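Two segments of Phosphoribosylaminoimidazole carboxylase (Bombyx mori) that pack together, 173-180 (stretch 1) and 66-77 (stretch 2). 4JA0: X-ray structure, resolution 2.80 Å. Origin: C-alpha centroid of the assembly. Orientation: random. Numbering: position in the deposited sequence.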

# COMPACT_ATOMS: atom_id res chain seq x y z
N ILE A 173 39.32 -20.67 -14.21
CA ILE A 173 39.49 -19.79 -13.07
C ILE A 173 38.89 -20.41 -11.82
O ILE A 173 39.48 -20.35 -10.75
CB ILE A 173 38.85 -18.42 -13.31
CG1 ILE A 173 39.48 -17.76 -14.53
CG2 ILE A 173 38.99 -17.55 -12.09
CD1 ILE A 173 38.80 -16.48 -14.96
N LEU A 174 37.73 -21.04 -11.98
CA LEU A 174 37.01 -21.65 -10.86
C LEU A 174 37.77 -22.80 -10.19
O LEU A 174 37.86 -22.86 -8.97
CB LEU A 174 35.64 -22.14 -11.34
CG LEU A 174 34.68 -22.71 -10.31
CD1 LEU A 174 34.68 -21.81 -9.11
CD2 LEU A 174 33.29 -22.77 -10.90
N ILE A 175 38.34 -23.67 -11.01
CA ILE A 175 39.12 -24.81 -10.55
C ILE A 175 40.37 -24.35 -9.81
O ILE A 175 40.73 -24.91 -8.77
CB ILE A 175 39.53 -25.71 -11.73
CG1 ILE A 175 38.31 -26.49 -12.21
CG2 ILE A 175 40.68 -26.65 -11.37
CD1 ILE A 175 38.49 -27.05 -13.60
N PHE A 176 41.00 -23.31 -10.35
CA PHE A 176 42.10 -22.68 -9.66
C PHE A 176 41.63 -22.14 -8.29
O PHE A 176 42.29 -22.36 -7.27
CB PHE A 176 42.65 -21.53 -10.48
CG PHE A 176 43.76 -20.81 -9.79
CD1 PHE A 176 45.07 -21.21 -9.95
CD2 PHE A 176 43.48 -19.77 -8.90
CE1 PHE A 176 46.08 -20.56 -9.27
CE2 PHE A 176 44.48 -19.12 -8.22
CZ PHE A 176 45.78 -19.50 -8.40
N GLU A 177 40.49 -21.46 -8.25
CA GLU A 177 40.04 -20.85 -7.01
C GLU A 177 39.73 -21.90 -5.93
O GLU A 177 40.09 -21.72 -4.75
CB GLU A 177 38.81 -19.99 -7.29
CG GLU A 177 39.13 -18.65 -7.96
CD GLU A 177 37.87 -17.95 -8.46
OE1 GLU A 177 36.84 -18.65 -8.65
OE2 GLU A 177 37.89 -16.71 -8.66
N ILE A 178 39.12 -23.00 -6.34
CA ILE A 178 38.81 -24.11 -5.44
C ILE A 178 40.06 -24.74 -4.84
O ILE A 178 40.15 -24.89 -3.63
CB ILE A 178 38.05 -25.22 -6.20
CG1 ILE A 178 36.65 -24.74 -6.55
CG2 ILE A 178 38.02 -26.52 -5.39
CD1 ILE A 178 35.91 -25.67 -7.43
N LEU A 179 41.01 -25.07 -5.70
CA LEU A 179 42.26 -25.68 -5.28
C LEU A 179 43.11 -24.69 -4.49
O LEU A 179 43.84 -25.09 -3.58
CB LEU A 179 43.04 -26.18 -6.50
CG LEU A 179 42.29 -27.26 -7.28
CD1 LEU A 179 43.07 -27.60 -8.52
CD2 LEU A 179 42.09 -28.49 -6.43
N GLU A 180 43.00 -23.41 -4.85
CA GLU A 180 43.71 -22.36 -4.15
C GLU A 180 43.25 -22.39 -2.71
O GLU A 180 44.05 -22.28 -1.77
CB GLU A 180 43.43 -20.99 -4.78
CG GLU A 180 44.23 -19.85 -4.15
CD GLU A 180 43.94 -18.44 -4.69
OE1 GLU A 180 44.87 -17.59 -4.60
OE2 GLU A 180 42.83 -18.17 -5.20
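Stretch 2 (66-77) KVFEILKSAGIK

Two helices that meet far from parallel can share only a short length of surface, and the way a chain leaves one of them may decide how much more contact is gained. Stretch 1 is helical throughout, one segment of a longer helix. Stretch 2 enters as a helix already under way, and by G75 it has left helical geometry. The two helix axes approach to 10.8 Å, and their N-to-C directions make an angle of 109°, so the helices cross steeply, slightly nearer to antiparallel than to parallel. The backbone register runs in the same sense: the CA of I175 lies 7.3 Å from the CA of L71, and one turn further along stretch 1 the CA of L179 lies 8.1 Å from the CA of V67, one turn earlier in stretch 2.

The helix of stretch 2 ends in a Schellman motif. G75 takes a positive phi of 113°, and the weak bond from I76 N to L71 O, 3.1 Å, folds the chain back over the last turn. A CB at position 75 would be jammed against the carbonyl O of the preceding residue, so the local backbone alone calls for glycine. Beyond it I76 adopts extended angles, phi -61° and psi 139°, and its CA-to-CB bond points toward stretch 1. The residue that follows the turn thereby joins the contact made by the helix.

The interface is wholly apolar, with no hydrogen bond across it, and buries 373 Å² over both sides. At its heart is L71, which meets three residues of stretch 1: its CD1 lies 3.7 Å from I175 CG2, while its CD2 lies 3.9 Å from I178 CG2 and 4.5 Å from L179 CD2. I178 in turn spans the end of the opposing helix and the turn beyond. I178 CG2 approaches I70 CG2 at 4.3 Å, and I178 CD1 reaches A74 CB at 3.8 Å and I76 CG1 at 4.2 Å.

The remaining contacts extend the patch in two directions. L179, whose CA-to-CB bond points sideways, still brings its end close enough to place CD2 4.1 Å from V67 CG1. At I76, CD1 rests 4.0 Å from I175 CG1 and 4.1 Å from L174 CD2. F176, by contrast, points away and takes no part. Contacts at i, i+3 and i+4 spacing, here I175, I178 and L179, are the familiar signature of a helix presenting one face to its neighbour.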

# COMPACT_ATOMS: atom_id res chain seq x y z
N LYS A 66 43.25 -37.64 -6.32
CA LYS A 66 42.82 -36.89 -5.15
C LYS A 66 42.23 -35.54 -5.57
O LYS A 66 41.14 -35.16 -5.12
CB LYS A 66 43.99 -36.73 -4.17
N VAL A 67 42.93 -34.85 -6.47
CA VAL A 67 42.46 -33.57 -6.98
C VAL A 67 41.11 -33.72 -7.65
O VAL A 67 40.18 -32.99 -7.34
CB VAL A 67 43.50 -32.95 -7.96
CG1 VAL A 67 42.92 -31.78 -8.74
CG2 VAL A 67 44.77 -32.53 -7.21
N PHE A 68 40.98 -34.71 -8.53
CA PHE A 68 39.74 -34.89 -9.28
C PHE A 68 38.60 -35.23 -8.34
O PHE A 68 37.47 -34.80 -8.56
CB PHE A 68 39.92 -35.94 -10.39
CG PHE A 68 40.58 -35.40 -11.64
CD1 PHE A 68 41.45 -36.18 -12.38
CD2 PHE A 68 40.37 -34.09 -12.06
CE1 PHE A 68 42.08 -35.68 -13.52
CE2 PHE A 68 41.00 -33.59 -13.20
CZ PHE A 68 41.85 -34.38 -13.92
N GLU A 69 38.90 -35.93 -7.25
CA GLU A 69 37.89 -36.24 -6.25
C GLU A 69 37.42 -34.95 -5.59
O GLU A 69 36.21 -34.77 -5.34
CB GLU A 69 38.43 -37.20 -5.19
N ILE A 70 38.34 -34.04 -5.34
CA ILE A 70 37.96 -32.78 -4.74
C ILE A 70 37.08 -31.99 -5.71
O ILE A 70 36.07 -31.40 -5.30
CB ILE A 70 39.19 -31.94 -4.38
CG1 ILE A 70 40.05 -32.67 -3.34
CG2 ILE A 70 38.78 -30.53 -3.95
CD1 ILE A 70 41.30 -31.91 -2.95
N LEU A 71 37.42 -32.05 -7.00
CA LEU A 71 36.70 -31.24 -7.98
C LEU A 71 35.34 -31.82 -8.33
O LEU A 71 34.41 -31.07 -8.66
CB LEU A 71 37.54 -31.03 -9.24
CG LEU A 71 38.72 -30.08 -9.02
CD1 LEU A 71 39.62 -30.00 -10.27
CD2 LEU A 71 38.19 -28.69 -8.64
N LYS A 72 35.22 -33.14 -8.27
CA LYS A 72 33.96 -33.80 -8.53
C LYS A 72 32.99 -33.44 -7.41
O LYS A 72 31.80 -33.18 -7.64
CB LYS A 72 34.14 -35.31 -8.57
CG LYS A 72 34.68 -35.85 -9.88
CD LYS A 72 33.92 -37.10 -10.31
CE LYS A 72 34.76 -38.35 -10.16
NZ LYS A 72 33.98 -39.56 -10.58
N SER A 73 33.53 -33.36 -6.21
CA SER A 73 32.73 -33.12 -5.03
C SER A 73 32.24 -31.67 -5.01
O SER A 73 31.24 -31.35 -4.35
CB SER A 73 33.56 -33.46 -3.77
OG SER A 73 32.74 -33.90 -2.69
N ALA A 74 32.92 -30.79 -5.74
CA ALA A 74 32.46 -29.40 -5.87
C ALA A 74 31.37 -29.31 -6.91
O ALA A 74 30.55 -28.39 -6.89
CB ALA A 74 33.62 -28.48 -6.22
N GLY A 75 31.35 -30.27 -7.83
CA GLY A 75 30.32 -30.34 -8.85
C GLY A 75 30.86 -30.08 -10.25
O GLY A 75 30.11 -30.18 -11.22
N ILE A 76 32.15 -29.78 -10.35
CA ILE A 76 32.81 -29.61 -11.64
C ILE A 76 32.72 -30.94 -12.41
O ILE A 76 32.86 -32.01 -11.81
CB ILE A 76 34.31 -29.24 -11.48
CG1 ILE A 76 34.51 -27.98 -10.63
CG2 ILE A 76 34.96 -29.08 -12.84
CD1 ILE A 76 34.36 -26.68 -11.39
N LYS A 77 32.45 -30.88 -13.70
CA LYS A 77 32.33 -32.08 -14.53
C LYS A 77 33.67 -32.57 -15.11
O LYS A 77 34.36 -31.82 -15.82
CB LYS A 77 31.33 -31.83 -15.66
CG LYS A 77 29.90 -31.51 -15.21
CD LYS A 77 29.28 -32.65 -14.39
CE LYS A 77 27.82 -32.32 -14.00
NZ LYS A 77 27.65 -31.46 -12.80